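Local coordinates for Mlr6093 protein (Mesorhizobium loti, PDB 2QJ8), which probably acts as a zinc-dependent hydrolase of the aspartoacylase family, cleaving ester bonds or carbon-nitrogen bonds in linear amides, at residues R66-W71 with A222-G227; P89-A94 with N98-G103; L129-V134 with F191-H196. One frame throughout, in Å; residues are numbered along the deposited sequence.

All three contacts fall within the succinylglutamate desuccinylase/aspartoacylase catalytic domain. Interaction 1 joins helices 60-75 and 218-230 across 150 intervening residues, and the other two are nested inside the loop it closes, interaction 2 before interaction 3. Interactions 1 and 3 are related through strand 79-84: Leu68 packs on Ile83, while Leu130 rests on the adjacent Ile82, as expected for opposite faces of the strand. Their centres are about 21 Å apart. Interaction 2 is more distant from both, about 26 Å from interaction 1 and about 23 Å from interaction 3, centre to centre. Interactions 1 and 3 thus tie sequence-distant parts of one domain, while interactions 1 and 2 border the second subunit.

Interaction 1: R66-W71 with A222-G227; sequences RRLVKW and AGVRNG
The indole of Trp71 meets Arg225 obliquely: the aliphatic part of the arginine approaches its six-membered ring, with CG 3.8 Å from Trp71 CH2. On the arginine's side, Trp71 CZ2 lies at the edge of the guanidinium, near its plane, and the two flat groups are inclined at 61°. Hydrocarbon thus does most of the touching, and Arg225 CD stands 4.0 Å from Trp71 CZ2. Trp71 swings its CG anti to the backbone N (chi1 173°), which brings the indole up against helix 218-230. Arg225 runs extended from CG to NE past the ring, and its NH1 makes a weak hydrogen bond to Lys237 O. The contact joins helices 60-75 and 218-230, which pack beside one another in the alpha/beta catalytic domain, with Leu68 also lying against Ile83 of strand 79-84. Deeper in the interface, Leu68 and Val224 cross at about a right angle, and both methyls of the leucine approach the same Val224 CG1, Leu68 CD1 at 4.1 Å. Leu228, one turn beyond Val224, touches both Leu68 and Trp71. Beside this apolar seam Arg67 forms salt bridges with Glu221 and with Glu269 of the second subunit.

Interaction 2: P89-A94 with N98-G103; sequences PLAVQA and NTPIDG
Pro100 presses its ring against the helix 89-94, where Leu90, Ala91 and Ala94 receive it. Its CD lies 3.7 Å from Ala91 N and equally close to Leu90 C, so the ring rests on the peptide between those residues. Pro100 CG reaches Ala94 CB at 3.8 Å, one turn farther along the helix, and Leu90 CB packs against the CG-CD side of the ring, 3.8 Å from Pro100 CD. Leu90 holds CG beside its backbone N (chi1 -71°) and extends CD1 past the proline to two more partners. Leu90 CD1 meets Ile101 CD1 methyl to methyl at 3.6 Å, and Thr99 CG2 lies 4.0 Å from Leu90 CD1. Ala91 CB packs against the backbone of Asn98, 3.8 Å from Asn98 O.

In the next shell, Val118 at the start of helix 118-129 touches Leu90, Thr99 and Ile101. Polar bonds then fix the loop. Thr99 OG1 is gripped by Asn88 ND2, Ser119 OG and Lys104 O, while OD1 of the same Asn88 accepts from Ala91 N; one side chain thereby ties the beginning of the helix to the loop. Asp102 bonds Ser117, Ser119 and the Lys104 backbone, and Gly103 N closes a turn onto Thr99 O, 2.9 Å away. On another side of the helix, Val92 and Gln93 pack on Tyr316 of the second subunit.

The helix-to-loop turn is therefore held directly by van der Waals packing, mostly of hydrocarbon and partly on backbone peptides. Proline offers no N-H to the helix backbone it covers, and Leu90 O accepts from Ala94 N within the helix; the directional bonds around the apolar patch come from Asn88, Thr99 and Asp102.

Interaction 3: L129-V134 with F191-H196; sequences LLLPVV and FDTLVH
Leu131 and Leu194 cross at about a right angle and touch methyl to methyl, with Leu131 CD1 3.6 Å from Leu194 CD1. The first side-chain bond of Leu131 points toward the helix, whereas that of Leu194 points to one side of segment 129-134. In Leu194 CG sits beside the backbone N (chi1 -76°), and a chi2 of 36° turns the branch so that CD1 meets the other leucine. Thr193 adds a lighter touch one residue earlier, its CG2 4.2 Å from Leu131 CD1, so that one methyl of Leu131 serves two neighbouring helix residues. The hydroxyl of Thr193 is used within its own helical region, bonded to Gly189 O. Leu131 opens the short 3-10 segment 131-133 that leads from helix 118-129 into strand 136-144, whereas Leu194 belongs to helix 190-197, which precedes strand 201-208. These two strands run parallel as neighbours in the catalytic domain, and the contact packs over parallel strands here: Leu131 on Leu49 of strand 47-52, Leu194 on Phe202 of strand 201-208. All three touching residues are buried. A weak hydrogen bond from Lys200 NZ to Val134 O adds a polar link nearby, and Lys200 also bonds Leu194 through the backbone.

Interaction 1: R66-W71 with A222-G227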
loop_
_atom_site.group_PDB
_atom_site.type_symbol
_atom_site.label_atom_id
_atom_site.label_comp_id
_atom_site.label_asym_id
_atom_site.label_seq_id
_atom_site.Cartn_x
_atom_site.Cartn_y
_atom_site.Cartn_z
ATOM N N ARG A 66 10.621 8.864 -14.515
ATOM C CA ARG A 66 10.047 9.517 -15.664
ATOM C C ARG A 66 10.091 11.037 -15.538
ATOM O O ARG A 66 10.198 11.740 -16.544
ATOM C CB ARG A 66 8.614 9.068 -15.859
ATOM C CG ARG A 66 8.502 7.697 -16.412
ATOM C CD ARG A 66 7.131 7.175 -16.161
ATOM N NE ARG A 66 7.033 5.801 -16.605
ATOM C CZ ARG A 66 6.825 5.417 -17.853
ATOM N NH1 ARG A 66 6.694 6.301 -18.851
ATOM N NH2 ARG A 66 6.771 4.103 -18.104
ATOM N N ARG A 67 9.987 11.563 -14.322
ATOM C CA ARG A 67 10.171 13.019 -14.151
ATOM C C ARG A 67 11.588 13.471 -14.515
ATOM O O ARG A 67 11.770 14.506 -15.149
ATOM C CB ARG A 67 9.846 13.430 -12.734
ATOM C CG ARG A 67 8.398 13.324 -12.441
ATOM C CD ARG A 67 8.109 13.694 -11.001
ATOM N NE ARG A 67 6.671 13.799 -10.801
ATOM C CZ ARG A 67 6.053 14.029 -9.646
ATOM N NH1 ARG A 67 6.709 14.248 -8.504
ATOM N NH2 ARG A 67 4.732 14.091 -9.667
ATOM N N LEU A 68 12.575 12.675 -14.108
ATOM C CA LEU A 68 14.006 12.911 -14.393
ATOM C C LEU A 68 14.248 12.855 -15.885
ATOM O O LEU A 68 14.999 13.670 -16.418
ATOM C CB LEU A 68 14.890 11.869 -13.679
ATOM C CG LEU A 68 15.015 11.969 -12.163
ATOM C CD1 LEU A 68 15.607 10.686 -11.620
ATOM C CD2 LEU A 68 15.841 13.176 -11.771
ATOM N N VAL A 69 13.613 11.878 -16.553
ATOM C CA VAL A 69 13.647 11.754 -18.016
ATOM C C VAL A 69 13.227 13.054 -18.714
ATOM O O VAL A 69 13.852 13.452 -19.694
ATOM C CB VAL A 69 12.804 10.553 -18.526
ATOM C CG1 VAL A 69 12.572 10.644 -20.034
ATOM C CG2 VAL A 69 13.492 9.246 -18.173
ATOM N N LYS A 70 12.202 13.713 -18.204
ATOM C CA LYS A 70 11.748 14.986 -18.768
ATOM C C LYS A 70 12.541 16.238 -18.342
ATOM O O LYS A 70 12.562 17.233 -19.079
ATOM C CB LYS A 70 10.255 15.187 -18.456
ATOM C CG LYS A 70 9.341 14.272 -19.256
ATOM C CD LYS A 70 7.881 14.506 -18.939
ATOM N N TRP A 71 13.181 16.189 -17.169
ATOM C CA TRP A 71 13.897 17.329 -16.581
ATOM C C TRP A 71 15.358 17.413 -16.959
ATOM O O TRP A 71 15.870 18.508 -17.149
ATOM C CB TRP A 71 13.738 17.279 -15.062
ATOM C CG TRP A 71 14.518 18.238 -14.244
ATOM C CD1 TRP A 71 14.269 19.562 -14.069
ATOM C CD2 TRP A 71 15.613 17.922 -13.386
ATOM N NE1 TRP A 71 15.167 20.101 -13.182
ATOM C CE2 TRP A 71 16.008 19.117 -12.750
ATOM C CE3 TRP A 71 16.315 16.756 -13.114
ATOM C CZ2 TRP A 71 17.063 19.172 -11.844
ATOM C CZ3 TRP A 71 17.383 16.817 -12.223
ATOM C CH2 TRP A 71 17.737 18.010 -11.600
ATOM N N ALA A 222 13.447 16.491 -4.589
ATOM C CA ALA A 222 14.448 17.445 -4.108
ATOM C C ALA A 222 15.731 16.707 -3.688
ATOM O O ALA A 222 16.840 17.206 -3.929
ATOM C CB ALA A 222 13.896 18.288 -2.948
ATOM N N GLY A 223 15.548 15.543 -3.058
ATOM C CA GLY A 223 16.611 14.676 -2.619
ATOM C C GLY A 223 17.474 14.219 -3.770
ATOM O O GLY A 223 18.685 14.356 -3.726
ATOM N N VAL A 224 16.840 13.675 -4.800
ATOM C CA VAL A 224 17.569 13.184 -5.970
ATOM C C VAL A 224 18.259 14.311 -6.733
ATOM O O VAL A 224 19.369 14.120 -7.213
ATOM C CB VAL A 224 16.687 12.292 -6.837
ATOM C CG1 VAL A 224 17.378 11.952 -8.169
ATOM C CG2 VAL A 224 16.351 11.028 -6.032
ATOM N N ARG A 225 17.648 15.498 -6.780
ATOM C CA ARG A 225 18.295 16.676 -7.363
ATOM C C ARG A 225 19.557 17.076 -6.584
ATOM O O ARG A 225 20.570 17.398 -7.189
ATOM C CB ARG A 225 17.336 17.864 -7.427
ATOM C CG ARG A 225 18.002 19.143 -7.967
ATOM C CD ARG A 225 17.071 20.315 -8.038
ATOM N NE ARG A 225 17.820 21.574 -8.199
ATOM C CZ ARG A 225 18.362 22.314 -7.221
ATOM N NH1 ARG A 225 18.273 21.969 -5.931
ATOM N NH2 ARG A 225 19.020 23.437 -7.540
ATOM N N ASN A 226 19.476 17.098 -5.250
ATOM C CA ASN A 226 20.644 17.374 -4.400
ATOM C C ASN A 226 21.763 16.339 -4.667
ATOM O O ASN A 226 22.946 16.698 -4.768
ATOM C CB ASN A 226 20.284 17.359 -2.901
ATOM C CG ASN A 226 19.297 18.451 -2.488
ATOM O OD1 ASN A 226 19.218 19.494 -3.104
ATOM N ND2 ASN A 226 18.529 18.192 -1.431
ATOM N N GLY A 227 21.359 15.076 -4.818
ATOM C CA GLY A 227 22.284 13.985 -5.116
ATOM C C GLY A 227 22.991 14.206 -6.427
ATOM O O GLY A 227 24.206 14.050 -6.495
#

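Interaction 2: P89-A94 with N98-G103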
loop_
_atom_site.group_PDB
_atom_site.type_symbol
_atom_site.label_atom_id
_atom_site.label_comp_id
_atom_site.label_asym_id
_atom_site.label_seq_id
_atom_site.Cartn_x
_atom_site.Cartn_y
_atom_site.Cartn_z
ATOM N N PRO A 89 9.268 -5.021 -15.803
ATOM C CA PRO A 89 7.894 -4.781 -16.303
ATOM C C PRO A 89 6.921 -5.882 -16.050
ATOM O O PRO A 89 5.761 -5.610 -15.857
ATOM C CB PRO A 89 8.092 -4.559 -17.815
ATOM C CG PRO A 89 9.403 -5.119 -18.140
ATOM C CD PRO A 89 10.250 -4.943 -16.906
ATOM N N LEU A 90 7.377 -7.134 -16.073
ATOM C CA LEU A 90 6.512 -8.245 -15.761
ATOM C C LEU A 90 5.901 -8.120 -14.361
ATOM O O LEU A 90 4.696 -8.265 -14.217
ATOM C CB LEU A 90 7.282 -9.547 -15.877
ATOM C CG LEU A 90 7.662 -10.029 -17.258
ATOM C CD1 LEU A 90 8.553 -11.244 -17.102
ATOM C CD2 LEU A 90 6.409 -10.384 -18.054
ATOM N N ALA A 91 6.734 -7.796 -13.368
ATOM C CA ALA A 91 6.308 -7.601 -11.985
ATOM C C ALA A 91 5.402 -6.378 -11.841
ATOM O O ALA A 91 4.398 -6.433 -11.144
ATOM C CB ALA A 91 7.537 -7.442 -11.065
ATOM N N VAL A 92 5.774 -5.279 -12.479
ATOM C CA VAL A 92 4.955 -4.042 -12.443
ATOM C C VAL A 92 3.529 -4.304 -12.975
ATOM O O VAL A 92 2.508 -3.927 -12.344
ATOM C CB VAL A 92 5.636 -2.894 -13.218
ATOM C CG1 VAL A 92 4.682 -1.653 -13.330
ATOM C CG2 VAL A 92 6.916 -2.483 -12.551
ATOM N N GLN A 93 3.450 -5.041 -14.080
ATOM C CA GLN A 93 2.170 -5.349 -14.696
ATOM C C GLN A 93 1.366 -6.420 -13.967
ATOM O O GLN A 93 0.160 -6.397 -14.048
ATOM C CB GLN A 93 2.346 -5.701 -16.159
ATOM C CG GLN A 93 2.835 -4.551 -16.979
ATOM C CD GLN A 93 2.932 -4.863 -18.473
ATOM O OE1 GLN A 93 2.741 -5.979 -18.905
ATOM N NE2 GLN A 93 3.257 -3.864 -19.242
ATOM N N ALA A 94 2.025 -7.343 -13.261
ATOM C CA ALA A 94 1.349 -8.382 -12.482
ATOM C C ALA A 94 1.011 -7.973 -11.039
ATOM O O ALA A 94 0.345 -8.766 -10.361
ATOM C CB ALA A 94 2.173 -9.655 -12.475
ATOM N N ASN A 98 7.928 -9.866 -6.933
ATOM C CA ASN A 98 8.959 -10.399 -7.787
ATOM C C ASN A 98 8.426 -10.854 -9.135
ATOM O O ASN A 98 7.218 -10.815 -9.396
ATOM C CB ASN A 98 9.682 -11.485 -6.986
ATOM C CG ASN A 98 10.403 -10.889 -5.774
ATOM O OD1 ASN A 98 11.053 -9.842 -5.878
ATOM N ND2 ASN A 98 10.223 -11.494 -4.617
ATOM N N THR A 99 9.347 -11.263 -9.992
ATOM C CA THR A 99 9.017 -11.658 -11.338
ATOM C C THR A 99 7.981 -12.793 -11.321
ATOM O O THR A 99 8.234 -13.846 -10.740
ATOM C CB THR A 99 10.282 -12.092 -12.077
ATOM O OG1 THR A 99 11.277 -11.082 -11.924
ATOM C CG2 THR A 99 10.007 -12.345 -13.568
ATOM N N PRO A 100 6.797 -12.562 -11.926
ATOM C CA PRO A 100 5.778 -13.601 -11.892
ATOM C C PRO A 100 6.096 -14.886 -12.671
ATOM O O PRO A 100 5.588 -15.944 -12.296
ATOM C CB PRO A 100 4.557 -12.899 -12.490
ATOM C CG PRO A 100 5.109 -11.837 -13.343
ATOM C CD PRO A 100 6.312 -11.355 -12.623
ATOM N N ILE A 101 6.928 -14.811 -13.711
ATOM C CA ILE A 101 7.238 -16.009 -14.517
ATOM C C ILE A 101 8.097 -17.036 -13.791
ATOM O O ILE A 101 7.762 -18.230 -13.779
ATOM C CB ILE A 101 7.909 -15.635 -15.867
ATOM C CG1 ILE A 101 6.895 -14.887 -16.747
ATOM C CG2 ILE A 101 8.398 -16.874 -16.615
ATOM C CD1 ILE A 101 7.442 -14.486 -18.087
ATOM N N ASP A 102 9.197 -16.569 -13.193
ATOM C CA ASP A 102 10.162 -17.457 -12.505
ATOM C C ASP A 102 10.172 -17.371 -10.974
ATOM O O ASP A 102 10.880 -18.142 -10.331
ATOM C CB ASP A 102 11.589 -17.284 -13.091
ATOM C CG ASP A 102 12.157 -15.895 -12.925
ATOM O OD1 ASP A 102 11.481 -15.013 -12.395
ATOM O OD2 ASP A 102 13.293 -15.666 -13.378
ATOM N N GLY A 103 9.420 -16.427 -10.405
ATOM C CA GLY A 103 9.352 -16.230 -8.951
ATOM C C GLY A 103 10.570 -15.563 -8.335
ATOM O O GLY A 103 10.599 -15.382 -7.118
#

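Interaction 3: L129-V134 with F191-H196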
loop_
_atom_site.group_PDB
_atom_site.type_symbol
_atom_site.label_atom_id
_atom_site.label_comp_id
_atom_site.label_asym_id
_atom_site.label_seq_id
_atom_site.Cartn_x
_atom_site.Cartn_y
_atom_site.Cartn_z
ATOM N N LEU A 129 25.295 -4.572 -20.836
ATOM C CA LEU A 129 25.115 -3.332 -21.595
ATOM C C LEU A 129 25.137 -2.004 -20.857
ATOM O O LEU A 129 25.461 -0.981 -21.468
ATOM C CB LEU A 129 23.810 -3.430 -22.392
ATOM C CG LEU A 129 23.915 -4.524 -23.466
ATOM C CD1 LEU A 129 22.607 -5.132 -23.773
ATOM C CD2 LEU A 129 24.598 -3.930 -24.708
ATOM N N LEU A 130 24.749 -1.987 -19.589
ATOM C CA LEU A 130 24.627 -0.709 -18.858
ATOM C C LEU A 130 25.648 -0.553 -17.753
ATOM O O LEU A 130 26.301 0.482 -17.675
ATOM C CB LEU A 130 23.211 -0.557 -18.312
ATOM C CG LEU A 130 22.043 -0.624 -19.312
ATOM C CD1 LEU A 130 20.717 -0.428 -18.531
ATOM C CD2 LEU A 130 22.132 0.426 -20.414
ATOM N N LEU A 131 25.845 -1.594 -16.952
ATOM C CA LEU A 131 26.801 -1.527 -15.845
ATOM C C LEU A 131 28.231 -1.174 -16.221
ATOM O O LEU A 131 28.851 -0.412 -15.490
ATOM C CB LEU A 131 26.772 -2.801 -14.993
ATOM C CG LEU A 131 25.450 -3.113 -14.304
ATOM C CD1 LEU A 131 25.699 -4.250 -13.324
ATOM C CD2 LEU A 131 24.880 -1.894 -13.606
ATOM N N PRO A 132 28.757 -1.714 -17.350
ATOM C CA PRO A 132 30.146 -1.382 -17.695
ATOM C C PRO A 132 30.430 0.106 -18.060
ATOM O O PRO A 132 31.571 0.546 -17.937
ATOM C CB PRO A 132 30.446 -2.313 -18.873
ATOM C CG PRO A 132 29.415 -3.420 -18.769
ATOM C CD PRO A 132 28.196 -2.668 -18.329
ATOM N N VAL A 133 29.401 0.860 -18.427
ATOM C CA VAL A 133 29.556 2.255 -18.784
ATOM C C VAL A 133 29.251 3.256 -17.662
ATOM O O VAL A 133 29.306 4.467 -17.909
ATOM C CB VAL A 133 28.771 2.574 -20.067
ATOM C CG1 VAL A 133 29.126 1.543 -21.111
ATOM C CG2 VAL A 133 27.250 2.607 -19.840
ATOM N N VAL A 134 28.956 2.780 -16.443
ATOM C CA VAL A 134 28.683 3.689 -15.329
ATOM C C VAL A 134 29.552 3.432 -14.097
ATOM O O VAL A 134 29.974 2.323 -13.844
ATOM C CB VAL A 134 27.170 3.746 -14.974
ATOM C CG1 VAL A 134 26.363 4.181 -16.220
ATOM C CG2 VAL A 134 26.663 2.402 -14.419
ATOM N N PHE A 191 23.958 -5.670 -5.005
ATOM C CA PHE A 191 24.872 -5.044 -4.060
ATOM C C PHE A 191 26.251 -5.654 -4.205
ATOM O O PHE A 191 27.215 -4.938 -4.439
ATOM C CB PHE A 191 24.370 -5.185 -2.618
ATOM C CG PHE A 191 25.222 -4.456 -1.612
ATOM C CD1 PHE A 191 26.421 -5.001 -1.149
ATOM C CD2 PHE A 191 24.830 -3.208 -1.147
ATOM C CE1 PHE A 191 27.205 -4.323 -0.234
ATOM C CE2 PHE A 191 25.609 -2.523 -0.235
ATOM C CZ PHE A 191 26.797 -3.082 0.226
ATOM N N ASP A 192 26.346 -6.972 -4.066
ATOM C CA ASP A 192 27.632 -7.661 -4.225
ATOM C C ASP A 192 28.298 -7.377 -5.553
ATOM O O ASP A 192 29.503 -7.203 -5.621
ATOM C CB ASP A 192 27.467 -9.174 -4.101
ATOM C CG ASP A 192 27.318 -9.642 -2.668
ATOM O OD1 ASP A 192 27.387 -8.815 -1.727
ATOM O OD2 ASP A 192 27.111 -10.860 -2.489
ATOM N N THR A 193 27.502 -7.314 -6.607
ATOM C CA THR A 193 28.020 -7.050 -7.953
ATOM C C THR A 193 28.640 -5.666 -8.101
ATOM O O THR A 193 29.798 -5.540 -8.460
ATOM C CB THR A 193 26.891 -7.266 -9.021
ATOM O OG1 THR A 193 26.603 -8.663 -9.064
ATOM C CG2 THR A 193 27.351 -6.825 -10.402
ATOM N N LEU A 194 27.885 -4.647 -7.739
ATOM C CA LEU A 194 28.320 -3.265 -7.903
ATOM C C LEU A 194 29.346 -2.807 -6.895
ATOM O O LEU A 194 30.338 -2.167 -7.243
ATOM C CB LEU A 194 27.126 -2.319 -7.863
ATOM C CG LEU A 194 26.211 -2.233 -9.085
ATOM C CD1 LEU A 194 26.042 -3.556 -9.774
ATOM C CD2 LEU A 194 24.891 -1.646 -8.614
ATOM N N VAL A 195 29.077 -3.104 -5.646
ATOM C CA VAL A 195 29.953 -2.728 -4.542
ATOM C C VAL A 195 31.212 -3.586 -4.451
ATOM O O VAL A 195 32.323 -3.077 -4.600
ATOM C CB VAL A 195 29.192 -2.774 -3.181
ATOM C CG1 VAL A 195 30.125 -2.433 -1.983
ATOM C CG2 VAL A 195 27.977 -1.848 -3.237
ATOM N N HIS A 196 31.061 -4.877 -4.207
ATOM C CA HIS A 196 32.235 -5.696 -3.953
ATOM C C HIS A 196 33.006 -6.085 -5.202
ATOM O O HIS A 196 34.230 -5.921 -5.245
ATOM C CB HIS A 196 31.904 -6.950 -3.126
ATOM C CG HIS A 196 31.348 -6.653 -1.768
ATOM N ND1 HIS A 196 31.903 -5.721 -0.917
ATOM C CD2 HIS A 196 30.292 -7.181 -1.109
ATOM C CE1 HIS A 196 31.196 -5.672 0.198
ATOM N NE2 HIS A 196 30.213 -6.550 0.108
#